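Local coordinates for protein putative alpha-L-fucosidase (Bacteroides thetaiotaomicron, PDB 3EYP) that probably hydrolyses alpha-L-fucosidic linkages as a glycoside hydrolase family 29 lipoprotein, pairing a TIM-barrel domain with an F5/8 type C domain, at residues Glu152-Tyr157 with Tyr182-Glu187; Asn337-Lys342 with Lys443-Ile448; Ala24-Gly29 with Gly302-Thr307; Asp379-Glu384 with Ile408-Ala413. All coordinates share one frame; numbering follows the deposited sequence.

Interaction 1: residues Glu152-Tyr157 with Tyr182-Glu187; sequences ELMSDY and YKIVRE
M154 on one helix meets I184 and V185 on the next, so this is a contact between neighbouring outer helices of the TIM barrel. The residues lie near the end of helix 139-155 and in the second half of helix 175-188. The first shell is entirely apolar, with M154 bringing the middle of its chain across. Its CG lies 4.2 Å from CG2 of V185 and 4.4 Å from CG2 of I184, so one methylene touches a methyl branch of two consecutive residues. The CG of M154 stands anti to its carbonyl carbon (chi1 -72°), and a second bend (chi2 -50°) lays SD alongside the V185 CG2 methyl, with CG and SD at nearly equal distance from it. The backbones come close here: CA of M154 is 6.6 Å from CA of V185. No hydrogen bond spans the two segments.

One shell out, the beta-strand that connects the two helices in sequence, 162-164, lies beneath them, and its T163 touches both M154 and V185. V185 also rests on I194 of the following strand, 193-195. This is the usual barrel layering, with the helices laid over the parallel sheet. The carbonyl of M154 accepts a bond from Q189 NE2, and S155 OG bonds to K188 NZ, both partners lying just past the end of the 182-187 segment. R186 N bonds to Y182 O at 2.9 Å, and D156 N to E152 O at 3.0 Å.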
loop_
_atom_site.group_PDB
_atom_site.type_symbol
_atom_site.label_atom_id
_atom_site.label_comp_id
_atom_site.label_asym_id
_atom_site.label_seq_id
_atom_site.Cartn_x
_atom_site.Cartn_y
_atom_site.Cartn_z
ATOM N N GLU A 152 -3.851 1.680 -25.265
ATOM C CA GLU A 152 -4.209 3.066 -25.196
ATOM C C GLU A 152 -3.716 3.662 -23.872
ATOM O O GLU A 152 -3.080 4.713 -23.831
ATOM C CB GLU A 152 -5.751 3.282 -25.354
ATOM C CG GLU A 152 -6.319 2.822 -26.697
ATOM C CD GLU A 152 -7.766 3.088 -26.804
ATOM O OE1 GLU A 152 -8.438 2.753 -25.815
ATOM O OE2 GLU A 152 -8.273 3.552 -27.865
ATOM N N LEU A 153 -4.020 2.989 -22.777
ATOM C CA LEU A 153 -3.795 3.582 -21.437
ATOM C C LEU A 153 -2.323 3.615 -21.055
ATOM O O LEU A 153 -1.849 4.476 -20.252
ATOM C CB LEU A 153 -4.616 2.814 -20.354
ATOM C CG LEU A 153 -6.130 3.054 -20.469
ATOM C CD1 LEU A 153 -6.976 2.209 -19.520
ATOM C CD2 LEU A 153 -6.444 4.506 -20.324
ATOM N N MET A 154 -1.591 2.685 -21.644
ATOM C CA MET A 154 -0.127 2.531 -21.349
ATOM C C MET A 154 0.764 3.325 -22.308
ATOM O O MET A 154 1.994 3.436 -22.113
ATOM C CB MET A 154 0.309 1.052 -21.387
ATOM C CG MET A 154 -0.173 0.143 -20.206
ATOM S SD MET A 154 0.066 0.676 -18.483
ATOM C CE MET A 154 -1.637 1.160 -18.152
ATOM N N SER A 155 0.114 3.881 -23.330
ATOM C CA SER A 155 0.787 4.622 -24.394
ATOM C C SER A 155 0.526 6.116 -24.389
ATOM O O SER A 155 1.403 6.907 -24.718
ATOM C CB SER A 155 0.417 4.075 -25.779
ATOM O OG SER A 155 0.772 2.712 -25.975
ATOM N N ASP A 156 -0.702 6.522 -24.134
ATOM C CA ASP A 156 -1.109 7.873 -24.521
ATOM C C ASP A 156 -1.402 8.789 -23.326
ATOM O O ASP A 156 -1.853 9.912 -23.490
ATOM C CB ASP A 156 -2.344 7.864 -25.448
ATOM C CG ASP A 156 -2.125 7.054 -26.748
ATOM O OD1 ASP A 156 -1.010 7.084 -27.314
ATOM O OD2 ASP A 156 -3.091 6.375 -27.185
ATOM N N TYR A 157 -1.164 8.267 -22.142
ATOM C CA TYR A 157 -1.583 8.941 -20.908
ATOM C C TYR A 157 -0.482 9.207 -19.908
ATOM O O TYR A 157 -0.693 9.323 -18.700
ATOM C CB TYR A 157 -2.746 8.122 -20.280
ATOM C CG TYR A 157 -4.028 8.298 -21.052
ATOM C CD1 TYR A 157 -4.909 9.303 -20.741
ATOM C CD2 TYR A 157 -4.321 7.482 -22.151
ATOM C CE1 TYR A 157 -6.070 9.492 -21.473
ATOM C CE2 TYR A 157 -5.468 7.649 -22.841
ATOM C CZ TYR A 157 -6.346 8.649 -22.505
ATOM O OH TYR A 157 -7.510 8.840 -23.245
ATOM N N TYR A 182 0.566 -8.463 -19.627
ATOM C CA TYR A 182 1.813 -8.144 -18.908
ATOM C C TYR A 182 2.928 -7.631 -19.830
ATOM O O TYR A 182 3.614 -6.668 -19.514
ATOM C CB TYR A 182 2.289 -9.397 -18.190
ATOM C CG TYR A 182 3.714 -9.386 -17.785
ATOM C CD1 TYR A 182 4.115 -8.683 -16.664
ATOM C CD2 TYR A 182 4.659 -10.142 -18.482
ATOM C CE1 TYR A 182 5.406 -8.718 -16.251
ATOM C CE2 TYR A 182 5.943 -10.184 -18.091
ATOM C CZ TYR A 182 6.329 -9.470 -16.969
ATOM O OH TYR A 182 7.649 -9.495 -16.564
ATOM N N LYS A 183 3.038 -8.243 -21.003
ATOM C CA LYS A 183 4.062 -7.853 -21.988
ATOM C C LYS A 183 3.858 -6.415 -22.438
ATOM O O LYS A 183 4.811 -5.627 -22.644
ATOM C CB LYS A 183 4.060 -8.818 -23.209
ATOM C CG LYS A 183 4.657 -10.203 -22.873
ATOM C CD LYS A 183 4.742 -11.152 -24.097
ATOM C CE LYS A 183 5.294 -10.480 -25.357
ATOM N NZ LYS A 183 6.700 -10.927 -25.821
ATOM N N ILE A 184 2.594 -6.038 -22.545
ATOM C CA ILE A 184 2.265 -4.654 -22.911
ATOM C C ILE A 184 2.685 -3.705 -21.845
ATOM O O ILE A 184 3.362 -2.721 -22.103
ATOM C CB ILE A 184 0.769 -4.460 -23.263
ATOM C CG1 ILE A 184 0.479 -5.224 -24.553
ATOM C CG2 ILE A 184 0.420 -2.971 -23.318
ATOM C CD1 ILE A 184 -0.901 -5.810 -24.660
ATOM N N VAL A 185 2.239 -3.984 -20.640
ATOM C CA VAL A 185 2.604 -3.128 -19.486
ATOM C C VAL A 185 4.121 -2.933 -19.359
ATOM O O VAL A 185 4.677 -1.798 -19.269
ATOM C CB VAL A 185 1.929 -3.614 -18.142
ATOM C CG1 VAL A 185 2.391 -2.770 -16.950
ATOM C CG2 VAL A 185 0.333 -3.560 -18.224
ATOM N N ARG A 186 4.807 -4.059 -19.417
ATOM C CA ARG A 186 6.239 -4.117 -19.089
ATOM C C ARG A 186 7.025 -3.361 -20.182
ATOM O O ARG A 186 7.968 -2.619 -19.921
ATOM C CB ARG A 186 6.667 -5.570 -18.968
ATOM C CG ARG A 186 7.836 -5.852 -18.079
ATOM C CD ARG A 186 7.481 -5.894 -16.580
ATOM N NE ARG A 186 7.247 -4.531 -16.202
ATOM C CZ ARG A 186 6.508 -4.128 -15.183
ATOM N NH1 ARG A 186 5.964 -4.993 -14.318
ATOM N NH2 ARG A 186 6.368 -2.844 -15.025
ATOM N N GLU A 187 6.607 -3.545 -21.422
ATOM C CA GLU A 187 7.268 -2.875 -22.546
ATOM C C GLU A 187 7.053 -1.371 -22.552
ATOM O O GLU A 187 7.978 -0.567 -22.686
ATOM C CB GLU A 187 6.851 -3.496 -23.878
ATOM C CG GLU A 187 7.231 -2.596 -25.055
ATOM C CD GLU A 187 6.895 -3.204 -26.384
ATOM O OE1 GLU A 187 5.934 -2.721 -27.031
ATOM O OE2 GLU A 187 7.602 -4.163 -26.792
#

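Interaction 2: residues Asn337-Lys342 with Lys443-Ile448; sequences NVRGAK and KACPAI
N337 and R339 reach from one loop of the F5/8 type C domain toward C445 and P446, which lead into strand 447-454 of its beta-sandwich. Both side chains leave the 337-342 loop with CG anti to the backbone N, and both head for the other segment, but they end on different partners. N337 presents its amide nitrogen to the proline ring: ND2 is 4.0 Å from CD of P446, and the two side chains pass at a slant. That amide is held by bonds beyond the pair, with OD1 taking the backbone N of K360 and ND2 giving to the carbonyls of E363 and K365. The proline therefore packs beside a group whose position is set by other parts of the domain.

R339 runs extended from CG to NE, then turns its guanidinium (chi4 100°) across the line of the chain. NH1 comes 3.9 Å from the C445 sulfur, which meets the group at an oblique angle. C445 puts SG between its own backbone N and carbonyl carbon (chi1 60°), the setting that points the sulfur to the arginine. No hydrogen bond joins the two segments. Strand 357-358 and the residue after it, G359, are partners of both: R339 bonds through its backbone to A358, P446 does so to G359, and the P446 side chain rests on F357. The charge of R339 is answered by a salt bridge from NH2 to D361 OD1, while NH1 bonds to the carbonyl O of G359.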
loop_
_atom_site.group_PDB
_atom_site.type_symbol
_atom_site.label_atom_id
_atom_site.label_comp_id
_atom_site.label_asym_id
_atom_site.label_seq_id
_atom_site.Cartn_x
_atom_site.Cartn_y
_atom_site.Cartn_z
ATOM N N ASN A 337 27.496 -7.421 19.100
ATOM C CA ASN A 337 27.489 -7.800 17.691
ATOM C C ASN A 337 27.468 -6.621 16.733
ATOM O O ASN A 337 26.540 -6.465 15.939
ATOM C CB ASN A 337 26.309 -8.735 17.407
ATOM C CG ASN A 337 26.408 -9.391 16.038
ATOM O OD1 ASN A 337 27.512 -9.438 15.463
ATOM N ND2 ASN A 337 25.247 -9.858 15.474
ATOM N N VAL A 338 28.495 -5.787 16.800
ATOM C CA VAL A 338 28.589 -4.621 15.931
ATOM C C VAL A 338 29.560 -4.919 14.823
ATOM O O VAL A 338 30.716 -5.297 15.047
ATOM C CB VAL A 338 29.053 -3.387 16.668
ATOM C CG1 VAL A 338 29.127 -2.193 15.702
ATOM C CG2 VAL A 338 28.129 -3.085 17.832
ATOM N N ARG A 339 29.100 -4.768 13.598
ATOM C CA ARG A 339 29.947 -5.109 12.462
ATOM C C ARG A 339 31.202 -4.199 12.341
ATOM O O ARG A 339 32.276 -4.633 11.935
ATOM C CB ARG A 339 29.170 -5.056 11.174
ATOM C CG ARG A 339 29.949 -5.524 10.012
ATOM C CD ARG A 339 29.004 -5.665 8.876
ATOM N NE ARG A 339 29.510 -6.440 7.751
ATOM C CZ ARG A 339 29.217 -7.716 7.507
ATOM N NH1 ARG A 339 28.431 -8.390 8.314
ATOM N NH2 ARG A 339 29.711 -8.304 6.430
ATOM N N GLY A 340 31.017 -2.932 12.649
ATOM C CA GLY A 340 32.012 -1.908 12.362
ATOM C C GLY A 340 31.507 -0.521 12.607
ATOM O O GLY A 340 30.312 -0.303 12.794
ATOM N N ALA A 341 32.426 0.436 12.624
ATOM C CA ALA A 341 32.046 1.824 12.917
ATOM C C ALA A 341 31.074 2.356 11.862
ATOM O O ALA A 341 30.131 3.084 12.156
ATOM C CB ALA A 341 33.306 2.724 13.053
ATOM N N LYS A 342 31.285 1.913 10.640
ATOM C CA LYS A 342 30.392 2.252 9.525
ATOM C C LYS A 342 28.944 1.822 9.803
ATOM O O LYS A 342 27.980 2.367 9.237
ATOM C CB LYS A 342 30.823 1.527 8.261
ATOM C CG LYS A 342 30.400 2.197 7.032
ATOM C CD LYS A 342 31.350 1.890 5.906
ATOM C CE LYS A 342 30.794 0.849 4.956
ATOM N NZ LYS A 342 30.041 1.495 3.813
ATOM N N LYS A 443 17.700 -15.285 10.081
ATOM C CA LYS A 443 18.322 -16.063 9.026
ATOM C C LYS A 443 19.711 -15.504 8.689
ATOM O O LYS A 443 20.537 -16.178 8.056
ATOM C CB LYS A 443 17.496 -16.010 7.759
ATOM C CG LYS A 443 16.153 -16.643 7.903
ATOM C CD LYS A 443 15.305 -16.339 6.684
ATOM C CE LYS A 443 15.799 -17.088 5.458
ATOM N NZ LYS A 443 15.282 -16.519 4.202
ATOM N N ALA A 444 19.934 -14.265 9.116
ATOM C CA ALA A 444 21.240 -13.621 8.944
ATOM C C ALA A 444 21.481 -12.492 9.941
ATOM O O ALA A 444 20.607 -12.077 10.677
ATOM C CB ALA A 444 21.451 -13.127 7.503
ATOM N N CYS A 445 22.712 -12.021 9.962
ATOM C CA CYS A 445 23.081 -10.960 10.903
ATOM C C CYS A 445 22.143 -9.787 10.632
ATOM O O CYS A 445 21.781 -9.568 9.506
ATOM C CB CYS A 445 24.526 -10.520 10.778
ATOM S SG CYS A 445 24.994 -9.895 9.212
ATOM N N PRO A 446 21.768 -9.042 11.655
ATOM C CA PRO A 446 20.834 -7.899 11.487
ATOM C C PRO A 446 21.359 -6.773 10.625
ATOM O O PRO A 446 22.555 -6.499 10.568
ATOM C CB PRO A 446 20.638 -7.381 12.903
ATOM C CG PRO A 446 21.691 -8.016 13.738
ATOM C CD PRO A 446 22.179 -9.237 13.051
ATOM N N ALA A 447 20.420 -6.128 9.961
ATOM C CA ALA A 447 20.673 -4.912 9.172
ATOM C C ALA A 447 19.484 -3.984 9.320
ATOM O O ALA A 447 18.439 -4.234 8.713
ATOM C CB ALA A 447 20.881 -5.273 7.712
ATOM N N ILE A 448 19.626 -3.002 10.214
ATOM C CA ILE A 448 18.513 -2.150 10.656
ATOM C C ILE A 448 18.770 -0.649 10.439
ATOM O O ILE A 448 19.739 -0.043 10.973
ATOM C CB ILE A 448 18.176 -2.442 12.134
ATOM C CG1 ILE A 448 17.782 -3.933 12.274
ATOM C CG2 ILE A 448 17.032 -1.493 12.648
ATOM C CD1 ILE A 448 18.020 -4.541 13.639
#

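Interaction 3: residues Ala24-Gly29 with Gly302-Thr307; sequences AFFHFG and GLIHST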
loop_
_atom_site.group_PDB
_atom_site.type_symbol
_atom_site.label_atom_id
_atom_site.label_comp_id
_atom_site.label_asym_id
_atom_site.label_seq_id
_atom_site.Cartn_x
_atom_site.Cartn_y
_atom_site.Cartn_z
ATOM N N ALA A 24 -3.513 6.575 -3.060
ATOM C CA ALA A 24 -4.979 6.749 -3.130
ATOM C C ALA A 24 -5.664 5.895 -4.199
ATOM O O ALA A 24 -5.136 5.661 -5.240
ATOM C CB ALA A 24 -5.369 8.216 -3.292
ATOM N N PHE A 25 -6.871 5.411 -3.864
ATOM C CA PHE A 25 -7.747 4.752 -4.828
ATOM C C PHE A 25 -8.863 5.768 -5.077
ATOM O O PHE A 25 -9.218 6.504 -4.195
ATOM C CB PHE A 25 -8.431 3.529 -4.199
ATOM C CG PHE A 25 -8.276 2.241 -4.958
ATOM C CD1 PHE A 25 -8.024 2.208 -6.326
ATOM C CD2 PHE A 25 -8.437 1.018 -4.272
ATOM C CE1 PHE A 25 -7.932 1.053 -6.967
ATOM C CE2 PHE A 25 -8.341 -0.166 -4.933
ATOM C CZ PHE A 25 -8.071 -0.173 -6.264
ATOM N N PHE A 26 -9.325 5.836 -6.303
ATOM C CA PHE A 26 -10.435 6.704 -6.699
ATOM C C PHE A 26 -11.407 5.859 -7.476
ATOM O O PHE A 26 -11.227 5.618 -8.679
ATOM C CB PHE A 26 -9.996 7.877 -7.579
ATOM C CG PHE A 26 -9.176 8.923 -6.859
ATOM C CD1 PHE A 26 -9.623 9.486 -5.717
ATOM C CD2 PHE A 26 -7.960 9.336 -7.376
ATOM C CE1 PHE A 26 -8.889 10.418 -5.060
ATOM C CE2 PHE A 26 -7.212 10.287 -6.720
ATOM C CZ PHE A 26 -7.654 10.806 -5.558
ATOM N N HIS A 27 -12.415 5.363 -6.767
ATOM C CA HIS A 27 -13.476 4.570 -7.359
ATOM C C HIS A 27 -14.603 5.523 -7.818
ATOM O O HIS A 27 -15.302 6.121 -7.008
ATOM C CB HIS A 27 -14.074 3.549 -6.392
ATOM C CG HIS A 27 -13.319 2.266 -6.327
ATOM N ND1 HIS A 27 -12.058 2.194 -5.782
ATOM C CD2 HIS A 27 -13.615 1.015 -6.782
ATOM C CE1 HIS A 27 -11.609 0.952 -5.897
ATOM N NE2 HIS A 27 -12.531 0.212 -6.487
ATOM N N PHE A 28 -14.677 5.652 -9.130
ATOM C CA PHE A 28 -15.567 6.604 -9.808
ATOM C C PHE A 28 -15.945 6.051 -11.177
ATOM O O PHE A 28 -15.123 5.469 -11.925
ATOM C CB PHE A 28 -14.850 7.936 -9.928
ATOM C CG PHE A 28 -15.644 9.055 -10.594
ATOM C CD1 PHE A 28 -16.782 9.601 -9.964
ATOM C CD2 PHE A 28 -15.127 9.663 -11.733
ATOM C CE1 PHE A 28 -17.441 10.672 -10.522
ATOM C CE2 PHE A 28 -15.792 10.751 -12.333
ATOM C CZ PHE A 28 -16.939 11.255 -11.752
ATOM N N GLY A 29 -17.200 6.228 -11.479
ATOM C CA GLY A 29 -17.708 5.815 -12.771
ATOM C C GLY A 29 -19.207 5.881 -12.870
ATOM O O GLY A 29 -19.874 6.649 -12.200
ATOM N N GLY A 302 -18.305 15.119 -8.983
ATOM C CA GLY A 302 -16.941 14.755 -9.349
ATOM C C GLY A 302 -15.894 15.298 -8.385
ATOM O O GLY A 302 -14.765 15.653 -8.785
ATOM N N LEU A 303 -16.293 15.361 -7.136
ATOM C CA LEU A 303 -15.470 15.882 -6.010
ATOM C C LEU A 303 -15.332 14.955 -4.843
ATOM O O LEU A 303 -16.231 14.164 -4.554
ATOM C CB LEU A 303 -16.038 17.182 -5.443
ATOM C CG LEU A 303 -16.204 18.362 -6.441
ATOM C CD1 LEU A 303 -17.248 19.302 -5.791
ATOM C CD2 LEU A 303 -14.901 19.057 -6.800
ATOM N N ILE A 304 -14.174 15.060 -4.175
ATOM C CA ILE A 304 -13.944 14.289 -2.950
ATOM C C ILE A 304 -14.652 15.033 -1.857
ATOM O O ILE A 304 -14.545 16.255 -1.767
ATOM C CB ILE A 304 -12.438 14.110 -2.580
ATOM C CG1 ILE A 304 -11.649 13.545 -3.722
ATOM C CG2 ILE A 304 -12.293 13.150 -1.363
ATOM C CD1 ILE A 304 -12.155 12.340 -4.365
ATOM N N HIS A 305 -15.418 14.294 -1.053
ATOM C CA HIS A 305 -16.141 14.860 0.088
ATOM C C HIS A 305 -15.190 15.437 1.151
ATOM O O HIS A 305 -14.081 14.930 1.468
ATOM C CB HIS A 305 -17.138 13.837 0.699
ATOM C CG HIS A 305 -18.049 14.402 1.740
ATOM N ND1 HIS A 305 -18.973 15.395 1.462
ATOM C CD2 HIS A 305 -18.221 14.075 3.039
ATOM C CE1 HIS A 305 -19.622 15.696 2.575
ATOM N NE2 HIS A 305 -19.201 14.893 3.539
ATOM N N SER A 306 -15.682 16.486 1.745
ATOM C CA SER A 306 -14.952 17.183 2.814
ATOM C C SER A 306 -14.510 16.326 3.965
ATOM O O SER A 306 -13.387 16.394 4.444
ATOM C CB SER A 306 -15.756 18.381 3.345
ATOM O OG SER A 306 -17.068 18.097 3.818
ATOM N N THR A 307 -15.404 15.492 4.440
ATOM C CA THR A 307 -15.051 14.665 5.608
ATOM C C THR A 307 -13.890 13.743 5.271
ATOM O O THR A 307 -12.925 13.589 6.020
ATOM C CB THR A 307 -16.254 13.898 6.120
ATOM O OG1 THR A 307 -17.273 14.836 6.404
ATOM C CG2 THR A 307 -15.914 13.125 7.394
#
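F26 and F28 reach across to I304 and G302, two positions apart in each segment, at and just past the end of the first strand of the barrel. Going along 24-29, A24 bonds through its backbone to A70 and I72 of strand 70-76. F25 turns to the other side from F26, where it meets W164 edge-to-face, and CE1 of H27 sits 3.4 Å above the centre of its ring.

F26 is the first to cross. Its CG is anti to the carbonyl carbon (chi1 -70°), which carries the ring over to the I304 methyl: CE1 is 3.9 Å and CD1 4.0 Å from CD1 of I304, and the two side chains lie at about a right angle. W59 of helix 56-65 packs against both F26 and I304.

H27 takes a different direction: ND1 bonds to N295 and NE2 to a glycerol, probably from the crystallisation liquor. F28 returns to the contact with CG anti to its backbone N (chi1 -179°), an extended first step that sends the ring end to the chain opposite, where CZ is 4.2 Å from CA of G302. The glycine has positive phi, and it is the bare backbone that the ring meets. P298 touches both F28 and I304. The 302-307 segment is pinned by G302 O to W59 NE1 and I304 O to Q58 NE2.

H305 then occupies the N-cap position of helix 306-323. The arrangement is that of a TIM barrel, the end of the first strand and the residues after it packed on I304, G302 and P298 of the loop between strand 291-295 and helix 306-323.

Interaction 4: residues Asp379-Glu384 with Ile408-Ala413; sequences DCLMIE and ITIPEA
Strand 380-385 passes the turn after strand 408-409 with L381 opposite A413, their CA atoms 8.9 Å apart; the turn is closed by A413 N to I410 O at 2.9 Å, with P411 and E412 in the angles of a type I turn. No hydrogen bond joins the segments; the contact is made by L381. Its CG lies between the backbone N and the carbonyl carbon (chi1 58°), and this together with chi2 of 83° brings the CD2 methyl to the turn. CD2 is 4.2 Å from CB of A413 and, in a longer contact, 4.5 Å from CD1 of I410, so a single leucine branch sits against both apolar residues that flank the turn. The turn has other ties: I410 O to T414 OG1, and E412 OE2 to the backbone N of A428.

Just before L381 the chain bends at a classic beta bulge, D379 and C380 both facing Y454. Of the beta-sandwich's two antiparallel sheets, strand 380-385 lies within one, between 447-454 and 423-432, while 408-409 edges the other beside 393-401. L381 therefore also touches V425 and V453 within its own sheet and V398 across the sandwich, and I410 rests on Y400.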
loop_
_atom_site.group_PDB
_atom_site.type_symbol
_atom_site.label_atom_id
_atom_site.label_comp_id
_atom_site.label_asym_id
_atom_site.label_seq_id
_atom_site.Cartn_x
_atom_site.Cartn_y
_atom_site.Cartn_z
ATOM N N ASP A 379 4.785 5.671 24.031
ATOM C CA ASP A 379 3.663 4.765 23.829
ATOM C C ASP A 379 3.565 4.203 22.384
ATOM O O ASP A 379 2.533 3.754 21.948
ATOM C CB ASP A 379 2.348 5.471 24.211
ATOM C CG ASP A 379 2.038 6.710 23.354
ATOM O OD1 ASP A 379 2.796 7.033 22.402
ATOM O OD2 ASP A 379 1.013 7.400 23.651
ATOM N N CYS A 380 4.676 4.267 21.679
ATOM C CA CYS A 380 4.782 3.820 20.279
ATOM C C CYS A 380 6.256 3.611 19.967
ATOM O O CYS A 380 7.091 4.307 20.497
ATOM C CB CYS A 380 4.199 4.914 19.339
ATOM S SG CYS A 380 4.091 4.411 17.619
ATOM N N LEU A 381 6.551 2.622 19.142
ATOM C CA LEU A 381 7.889 2.395 18.629
ATOM C C LEU A 381 7.821 1.828 17.213
ATOM O O LEU A 381 6.777 1.315 16.759
ATOM C CB LEU A 381 8.750 1.482 19.516
ATOM C CG LEU A 381 8.229 0.073 19.811
ATOM C CD1 LEU A 381 8.581 -0.901 18.657
ATOM C CD2 LEU A 381 8.699 -0.443 21.177
ATOM N N MET A 382 8.950 1.994 16.537
ATOM C CA MET A 382 9.093 1.650 15.108
ATOM C C MET A 382 10.505 1.165 14.807
ATOM O O MET A 382 11.506 1.630 15.376
ATOM C CB MET A 382 8.821 2.890 14.253
ATOM C CG MET A 382 8.903 2.691 12.700
ATOM S SD MET A 382 8.115 4.137 11.812
ATOM C CE MET A 382 9.401 5.319 11.965
ATOM N N ILE A 383 10.560 0.223 13.893
ATOM C CA ILE A 383 11.792 -0.398 13.493
ATOM C C ILE A 383 11.720 -0.687 11.988
ATOM O O ILE A 383 10.671 -1.075 11.479
ATOM C CB ILE A 383 12.037 -1.683 14.371
ATOM C CG1 ILE A 383 13.444 -2.247 14.180
ATOM C CG2 ILE A 383 11.010 -2.808 14.121
ATOM C CD1 ILE A 383 13.785 -3.193 15.306
ATOM N N GLU A 384 12.825 -0.413 11.310
ATOM C CA GLU A 384 12.964 -0.531 9.836
ATOM C C GLU A 384 14.211 -1.280 9.426
ATOM O O GLU A 384 15.320 -0.944 9.799
ATOM C CB GLU A 384 12.985 0.856 9.172
ATOM C CG GLU A 384 11.752 1.684 9.475
ATOM C CD GLU A 384 11.860 3.130 9.001
ATOM O OE1 GLU A 384 12.944 3.587 8.587
ATOM O OE2 GLU A 384 10.839 3.832 9.037
ATOM N N ILE A 408 12.126 -4.500 32.140
ATOM C CA ILE A 408 10.677 -4.688 32.154
ATOM C C ILE A 408 10.249 -4.926 30.721
ATOM O O ILE A 408 10.683 -4.232 29.810
ATOM C CB ILE A 408 9.929 -3.455 32.738
ATOM C CG1 ILE A 408 10.371 -3.197 34.176
ATOM C CG2 ILE A 408 8.420 -3.649 32.737
ATOM C CD1 ILE A 408 11.329 -1.998 34.293
ATOM N N THR A 409 9.437 -5.946 30.524
ATOM C CA THR A 409 9.025 -6.291 29.174
ATOM C C THR A 409 7.908 -5.356 28.764
ATOM O O THR A 409 7.236 -4.763 29.594
ATOM C CB THR A 409 8.558 -7.737 29.006
ATOM O OG1 THR A 409 7.226 -7.891 29.544
ATOM C CG2 THR A 409 9.554 -8.717 29.613
ATOM N N ILE A 410 7.770 -5.201 27.456
ATOM C CA ILE A 410 6.671 -4.452 26.866
ATOM C C ILE A 410 5.755 -5.464 26.199
ATOM O O ILE A 410 6.141 -6.084 25.230
ATOM C CB ILE A 410 7.166 -3.421 25.822
ATOM C CG1 ILE A 410 8.082 -2.374 26.495
ATOM C CG2 ILE A 410 5.964 -2.700 25.212
ATOM C CD1 ILE A 410 8.805 -1.437 25.538
ATOM N N PRO A 411 4.546 -5.664 26.737
ATOM C CA PRO A 411 3.699 -6.768 26.306
ATOM C C PRO A 411 3.491 -6.851 24.836
ATOM O O PRO A 411 3.412 -7.941 24.306
ATOM C CB PRO A 411 2.373 -6.467 26.979
ATOM C CG PRO A 411 2.748 -5.771 28.258
ATOM C CD PRO A 411 3.960 -4.938 27.881
ATOM N N GLU A 412 3.395 -5.688 24.197
ATOM C CA GLU A 412 3.018 -5.595 22.776
ATOM C C GLU A 412 4.243 -5.739 21.862
ATOM O O GLU A 412 4.144 -5.841 20.624
ATOM C CB GLU A 412 2.271 -4.245 22.495
ATOM C CG GLU A 412 1.027 -3.898 23.405
ATOM C CD GLU A 412 1.417 -3.152 24.703
ATOM O OE1 GLU A 412 2.560 -3.319 25.141
ATOM O OE2 GLU A 412 0.586 -2.394 25.307
ATOM N N ALA A 413 5.411 -5.746 22.486
ATOM C CA ALA A 413 6.686 -5.793 21.768
ATOM C C ALA A 413 7.600 -6.879 22.269
ATOM O O ALA A 413 8.794 -6.661 22.426
ATOM C CB ALA A 413 7.418 -4.416 21.831
#

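How the interactions relate
Interactions 1 and 3 belong to the barrel, interactions 2 and 4 to the sandwich domain; interactions 1 and 3 have centres about 25 Å apart without touching. Interactions 1, 3 and 4 are buried and join apolar groups, while interaction 2 is partly buried, near polar side chains anchored by other partners. Interaction 1 ties two helices together, whereas interaction 3 sets a strand against a loop before a helix, and interaction 4 links one sheet to the turn following the edge strand (408-409) of the other. Only interactions 2 and 4 meet: I448 CG2 comes 3.4 Å from E384 O, where strands 447-454 and 380-385 run side by side in one sheet.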